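Local atomic coordinates of cytochrome c-552/4 domain-containing protein (PDB entry 4QO5), a protein that binds heme c and calcium as a membrane-associated octaheme cytochrome c and probably transfers electrons, though its physiological role is not established. Residues I427-K432 / R496-L501; L435-L440 / K467-S472. All coordinates share one frame; numbering follows the deposited sequence.

Contact 1: residues I427-K432 / R496-L501; sequences IEETNK and RGWYQL
A chi1 of -85° and a chi2 of 112° carry the six-membered ring of W498 across to E429 and T430, although its CB points neither at the facing helix nor away from it. The example belongs to a bundle of long C-terminal helices, in which helix 413-447 receives an aromatic from the very first turn of helix 498-520. G497 is the N-cap of that helix, and its carbonyl O takes the backbone N of L501 at 2.9 Å. The indole meets its two neighbours differently. CB of E429 lies at the ring edge, 3.9 Å from W498 CZ2, and the glutamate crosses the indole at about a right angle. CG2 of T430 comes up obliquely. With T430 chi1 at 54°, OG1 is placed between N and the carbonyl carbon, where it hydrogen-bonds Q426 O and R481 NH1, while CG2 is the branch that meets the ring. Q426 also organises the polar periphery: its OE1 accepts from W498 NE1 and its NE2 bonds E429 OE1, while E429 OE2 is held by T161 of the second subunit. I480 of helix 464-485 packs on both W498 and T430, and a heme c lies about 6 Å from the W498 side chain. The meeting is van der Waals in kind, without a polar bond between the segments, closing with T430 CG2 at 4.0 Å from W498 CZ2.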
loop_
_atom_site.group_PDB
_atom_site.type_symbol
_atom_site.label_atom_id
_atom_site.label_comp_id
_atom_site.label_asym_id
_atom_site.label_seq_id
_atom_site.Cartn_x
_atom_site.Cartn_y
_atom_site.Cartn_z
ATOM N N ILE A 427 -20.777 9.073 -11.168
ATOM C CA ILE A 427 -21.405 7.928 -11.827
ATOM C C ILE A 427 -21.725 8.324 -13.262
ATOM O O ILE A 427 -21.414 7.593 -14.197
ATOM C CB ILE A 427 -22.679 7.479 -11.071
ATOM C CG1 ILE A 427 -22.278 6.756 -9.779
ATOM C CG2 ILE A 427 -23.578 6.577 -11.947
ATOM C CD1 ILE A 427 -23.396 6.641 -8.766
ATOM N N GLU A 428 -22.319 9.505 -13.432
ATOM C CA GLU A 428 -22.656 10.019 -14.756
ATOM C C GLU A 428 -21.415 10.215 -15.625
ATOM O O GLU A 428 -21.392 9.823 -16.791
ATOM C CB GLU A 428 -23.399 11.355 -14.643
ATOM C CG GLU A 428 -23.505 12.075 -15.982
ATOM C CD GLU A 428 -23.660 13.578 -15.842
ATOM O OE1 GLU A 428 -24.596 14.013 -15.135
ATOM O OE2 GLU A 428 -22.842 14.322 -16.434
ATOM N N GLU A 429 -20.394 10.854 -15.066
ATOM C CA GLU A 429 -19.186 11.147 -15.837
ATOM C C GLU A 429 -18.374 9.892 -16.161
ATOM O O GLU A 429 -17.933 9.708 -17.297
ATOM C CB GLU A 429 -18.347 12.223 -15.144
ATOM C CG GLU A 429 -19.080 13.564 -15.187
ATOM C CD GLU A 429 -18.414 14.667 -14.392
ATOM O OE1 GLU A 429 -17.369 14.408 -13.753
ATOM O OE2 GLU A 429 -18.954 15.800 -14.408
ATOM N N THR A 430 -18.198 9.011 -15.190
ATOM C CA THR A 430 -17.447 7.787 -15.480
ATOM C C THR A 430 -18.183 6.910 -16.480
ATOM O O THR A 430 -17.552 6.278 -17.335
ATOM C CB THR A 430 -17.104 6.967 -14.220
ATOM O OG1 THR A 430 -18.299 6.706 -13.476
ATOM C CG2 THR A 430 -16.094 7.730 -13.355
ATOM N N ASN A 431 -19.516 6.878 -16.393
ATOM C CA ASN A 431 -20.272 6.106 -17.356
ATOM C C ASN A 431 -20.080 6.661 -18.774
ATOM O O ASN A 431 -20.011 5.891 -19.729
ATOM C CB ASN A 431 -21.768 6.028 -16.973
ATOM C CG ASN A 431 -22.062 4.930 -15.952
ATOM O OD1 ASN A 431 -21.175 4.162 -15.563
ATOM N ND2 ASN A 431 -23.323 4.830 -15.543
ATOM N N LYS A 432 -19.987 7.987 -18.919
ATOM C CA LYS A 432 -19.772 8.561 -20.253
ATOM C C LYS A 432 -18.364 8.235 -20.766
ATOM O O LYS A 432 -18.167 8.004 -21.960
ATOM C CB LYS A 432 -19.987 10.086 -20.253
ATOM C CG LYS A 432 -21.446 10.526 -20.128
ATOM C CD LYS A 432 -22.228 10.194 -21.390
ATOM C CE LYS A 432 -23.608 10.851 -21.386
ATOM N NZ LYS A 432 -24.378 10.515 -20.155
ATOM N N ARG A 496 -5.200 5.640 -9.800
ATOM C CA ARG A 496 -6.093 4.714 -10.504
ATOM C C ARG A 496 -7.362 5.447 -10.948
ATOM O O ARG A 496 -8.359 4.830 -11.254
ATOM C CB ARG A 496 -6.460 3.542 -9.587
ATOM C CG ARG A 496 -6.738 2.217 -10.312
ATOM C CD ARG A 496 -5.446 1.626 -10.893
ATOM N NE ARG A 496 -4.550 1.124 -9.856
ATOM C CZ ARG A 496 -3.303 0.723 -10.087
ATOM N NH1 ARG A 496 -2.816 0.769 -11.318
ATOM N NH2 ARG A 496 -2.547 0.276 -9.097
ATOM N N GLY A 497 -7.307 6.771 -10.999
ATOM C CA GLY A 497 -8.520 7.561 -11.187
ATOM C C GLY A 497 -8.581 8.356 -12.471
ATOM O O GLY A 497 -8.255 7.831 -13.533
ATOM N N TRP A 498 -9.019 9.619 -12.384
ATOM C CA TRP A 498 -9.277 10.416 -13.583
ATOM C C TRP A 498 -8.093 10.504 -14.530
ATOM O O TRP A 498 -8.261 10.434 -15.748
ATOM C CB TRP A 498 -9.792 11.831 -13.241
ATOM C CG TRP A 498 -11.274 11.831 -13.035
ATOM C CD1 TRP A 498 -11.946 12.038 -11.862
ATOM C CD2 TRP A 498 -12.269 11.560 -14.025
ATOM N NE1 TRP A 498 -13.302 11.933 -12.070
ATOM C CE2 TRP A 498 -13.522 11.628 -13.389
ATOM C CE3 TRP A 498 -12.220 11.257 -15.391
ATOM C CZ2 TRP A 498 -14.724 11.401 -14.068
ATOM C CZ3 TRP A 498 -13.420 11.039 -16.067
ATOM C CH2 TRP A 498 -14.649 11.115 -15.405
ATOM N N TYR A 499 -6.896 10.672 -13.977
ATOM C CA TYR A 499 -5.719 10.786 -14.814
ATOM C C TYR A 499 -5.534 9.499 -15.617
ATOM O O TYR A 499 -5.263 9.535 -16.820
ATOM C CB TYR A 499 -4.458 11.112 -13.990
ATOM C CG TYR A 499 -3.219 10.983 -14.837
ATOM C CD1 TYR A 499 -2.765 12.045 -15.616
ATOM C CD2 TYR A 499 -2.528 9.779 -14.893
ATOM C CE1 TYR A 499 -1.651 11.900 -16.422
ATOM C CE2 TYR A 499 -1.432 9.628 -15.690
ATOM C CZ TYR A 499 -0.990 10.683 -16.448
ATOM O OH TYR A 499 0.121 10.493 -17.233
ATOM N N GLN A 500 -5.694 8.360 -14.951
ATOM C CA GLN A 500 -5.496 7.076 -15.624
ATOM C C GLN A 500 -6.570 6.835 -16.671
ATOM O O GLN A 500 -6.291 6.301 -17.754
ATOM C CB GLN A 500 -5.455 5.924 -14.619
ATOM C CG GLN A 500 -4.295 6.020 -13.636
ATOM C CD GLN A 500 -2.941 5.787 -14.296
ATOM O OE1 GLN A 500 -2.856 5.225 -15.389
ATOM N NE2 GLN A 500 -1.883 6.244 -13.644
ATOM N N LEU A 501 -7.798 7.243 -16.354
ATOM C CA LEU A 501 -8.914 7.030 -17.269
ATOM C C LEU A 501 -8.711 7.856 -18.544
ATOM O O LEU A 501 -8.850 7.343 -19.653
ATOM C CB LEU A 501 -10.240 7.387 -16.592
ATOM C CG LEU A 501 -11.539 7.242 -17.387
ATOM C CD1 LEU A 501 -11.572 5.916 -18.115
ATOM C CD2 LEU A 501 -12.742 7.357 -16.451
#

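Contact 2: residues L435-L440 / K467-S472; sequences LKTTVL and KLWVES
W469 donates its indole N-H to T438, with NE1 and OG1 separated by 3.0 Å and an N-H...O angle of 158°, the threonine oxygen sitting at the ring edge and close to its plane. T438 OG1 is itself bonded to T434 O. T437 OG1 lies 2.8 Å from S472 OG, near enough for a hydrogen bond, though its proton may go to T434 O instead. S472 OG gives its own proton to W469 O, on a lone pair in the carbonyl plane; at 2.5 Å between these oxygens, the exact geometry is doubtful. W469 therefore enters the network through both ring and carbonyl. Its chi1 of 164°, with CG turned away from the backbone N, swings the indole over to the threonines. Packing completes the join: T437 CG2 rests 3.7 Å from S472 CB, and W473 meets the W469 ring edge-to-face. A bound calcium lies about 9 Å from the W469 side chain. The CA atoms of T437 and W469 approach to 5.9 Å, and the short axes run 9.3 Å apart at 169°. Nearly antiparallel pairing, bridged by an indole and by hydroxyls, joins helices 413-447 and 464-485 as a helical hairpin.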
loop_
_atom_site.group_PDB
_atom_site.type_symbol
_atom_site.label_atom_id
_atom_site.label_comp_id
_atom_site.label_asym_id
_atom_site.label_seq_id
_atom_site.Cartn_x
_atom_site.Cartn_y
_atom_site.Cartn_z
ATOM N N LEU A 435 -18.456 4.789 -22.042
ATOM C CA LEU A 435 -19.096 4.712 -23.351
ATOM C C LEU A 435 -18.095 5.102 -24.434
ATOM O O LEU A 435 -18.093 4.536 -25.535
ATOM C CB LEU A 435 -20.342 5.613 -23.409
ATOM C CG LEU A 435 -21.037 5.729 -24.767
ATOM C CD1 LEU A 435 -21.472 4.357 -25.284
ATOM C CD2 LEU A 435 -22.247 6.675 -24.664
ATOM N N LYS A 436 -17.245 6.078 -24.126
ATOM C CA LYS A 436 -16.245 6.542 -25.081
ATOM C C LYS A 436 -15.230 5.441 -25.404
ATOM O O LYS A 436 -14.917 5.205 -26.571
ATOM C CB LYS A 436 -15.527 7.788 -24.554
ATOM C CG LYS A 436 -14.600 8.443 -25.581
ATOM C CD LYS A 436 -13.971 9.710 -25.027
ATOM C CE LYS A 436 -13.045 10.361 -26.041
ATOM N NZ LYS A 436 -13.784 11.067 -27.116
ATOM N N THR A 437 -14.706 4.771 -24.382
ATOM C CA THR A 437 -13.741 3.704 -24.636
ATOM C C THR A 437 -14.407 2.528 -25.339
ATOM O O THR A 437 -13.767 1.825 -26.127
ATOM C CB THR A 437 -13.032 3.218 -23.351
ATOM O OG1 THR A 437 -13.997 2.694 -22.432
ATOM C CG2 THR A 437 -12.274 4.361 -22.691
ATOM N N THR A 438 -15.695 2.322 -25.069
ATOM C CA THR A 438 -16.431 1.253 -25.735
ATOM C C THR A 438 -16.548 1.526 -27.241
ATOM O O THR A 438 -16.418 0.611 -28.064
ATOM C CB THR A 438 -17.831 1.043 -25.110
ATOM O OG1 THR A 438 -17.681 0.699 -23.721
ATOM C CG2 THR A 438 -18.578 -0.062 -25.832
ATOM N N VAL A 439 -16.780 2.783 -27.602
ATOM C CA VAL A 439 -16.858 3.152 -29.015
ATOM C C VAL A 439 -15.486 3.033 -29.685
ATOM O O VAL A 439 -15.391 2.642 -30.850
ATOM C CB VAL A 439 -17.458 4.569 -29.212
ATOM C CG1 VAL A 439 -17.349 5.015 -30.667
ATOM C CG2 VAL A 439 -18.917 4.572 -28.778
ATOM N N LEU A 440 -14.427 3.386 -28.959
ATOM C CA LEU A 440 -13.070 3.181 -29.466
ATOM C C LEU A 440 -12.808 1.690 -29.721
ATOM O O LEU A 440 -12.175 1.321 -30.707
ATOM C CB LEU A 440 -12.020 3.752 -28.508
ATOM C CG LEU A 440 -12.028 5.279 -28.366
ATOM C CD1 LEU A 440 -11.133 5.732 -27.236
ATOM C CD2 LEU A 440 -11.611 5.936 -29.674
ATOM N N LYS A 467 -8.011 -5.256 -23.522
ATOM C CA LYS A 467 -7.717 -5.173 -22.096
ATOM C C LYS A 467 -7.637 -3.716 -21.626
ATOM O O LYS A 467 -7.954 -3.409 -20.475
ATOM C CB LYS A 467 -6.436 -5.951 -21.766
ATOM C CG LYS A 467 -6.620 -7.489 -21.904
ATOM C CD LYS A 467 -5.266 -8.185 -21.858
ATOM C CE LYS A 467 -5.311 -9.580 -22.467
ATOM N NZ LYS A 467 -6.239 -10.472 -21.728
ATOM N N LEU A 468 -7.214 -2.823 -22.512
ATOM C CA LEU A 468 -7.231 -1.396 -22.197
ATOM C C LEU A 468 -8.670 -0.941 -21.984
ATOM O O LEU A 468 -8.964 -0.188 -21.062
ATOM C CB LEU A 468 -6.571 -0.585 -23.312
ATOM C CG LEU A 468 -5.063 -0.802 -23.478
ATOM C CD1 LEU A 468 -4.528 0.097 -24.588
ATOM C CD2 LEU A 468 -4.341 -0.516 -22.168
ATOM N N TRP A 469 -9.574 -1.418 -22.832
ATOM C CA TRP A 469 -10.983 -1.104 -22.665
ATOM C C TRP A 469 -11.500 -1.639 -21.325
ATOM O O TRP A 469 -12.157 -0.918 -20.579
ATOM C CB TRP A 469 -11.774 -1.664 -23.833
ATOM C CG TRP A 469 -13.263 -1.741 -23.606
ATOM C CD1 TRP A 469 -14.151 -0.684 -23.520
ATOM C CD2 TRP A 469 -14.038 -2.932 -23.460
ATOM N NE1 TRP A 469 -15.427 -1.170 -23.320
ATOM C CE2 TRP A 469 -15.384 -2.541 -23.282
ATOM C CE3 TRP A 469 -13.724 -4.303 -23.462
ATOM C CZ2 TRP A 469 -16.420 -3.471 -23.116
ATOM C CZ3 TRP A 469 -14.750 -5.220 -23.297
ATOM C CH2 TRP A 469 -16.085 -4.797 -23.127
ATOM N N VAL A 470 -11.186 -2.896 -21.016
ATOM C CA VAL A 470 -11.569 -3.482 -19.730
ATOM C C VAL A 470 -11.149 -2.603 -18.548
ATOM O O VAL A 470 -11.964 -2.308 -17.670
ATOM C CB VAL A 470 -11.027 -4.931 -19.551
ATOM C CG1 VAL A 470 -11.249 -5.414 -18.120
ATOM C CG2 VAL A 470 -11.704 -5.882 -20.536
ATOM N N GLU A 471 -9.894 -2.148 -18.551
ATOM C CA GLU A 471 -9.377 -1.348 -17.447
ATOM C C GLU A 471 -10.126 -0.028 -17.279
ATOM O O GLU A 471 -10.269 0.466 -16.166
ATOM C CB GLU A 471 -7.875 -1.103 -17.608
ATOM C CG GLU A 471 -7.114 -2.408 -17.619
ATOM C CD GLU A 471 -5.619 -2.241 -17.762
ATOM O OE1 GLU A 471 -5.124 -1.094 -17.717
ATOM O OE2 GLU A 471 -4.939 -3.278 -17.922
ATOM N N SER A 472 -10.614 0.524 -18.385
ATOM C CA SER A 472 -11.314 1.802 -18.332
ATOM C C SER A 472 -12.505 1.715 -17.378
ATOM O O SER A 472 -12.740 2.637 -16.593
ATOM C CB SER A 472 -11.743 2.260 -19.733
ATOM O OG SER A 472 -12.839 1.507 -20.235
#

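How the contacts relate
Both contacts are locally buried, though 23 and 25 Å from the chain centre, and use helix 413-447, which meets helix 498-520 in contact 1 and helix 464-485 about two turns further along in contact 2. Contact 2 is nested in sequence within the loop that contact 1 closes. Each turns on a tryptophan, with different chemistry: in contact 1 the six-membered ring makes van der Waals contact while its N-H is bonded outside the pair, whereas in contact 2 the N-H spans the helices. The second subunit reaches E429 itself in contact 1; at contact 2 neighbouring subunits reach K436, K467 and E471, beside the touching residues. L501 CD1 packs 3.8 Å from S472 O, so the three helices adjoin here.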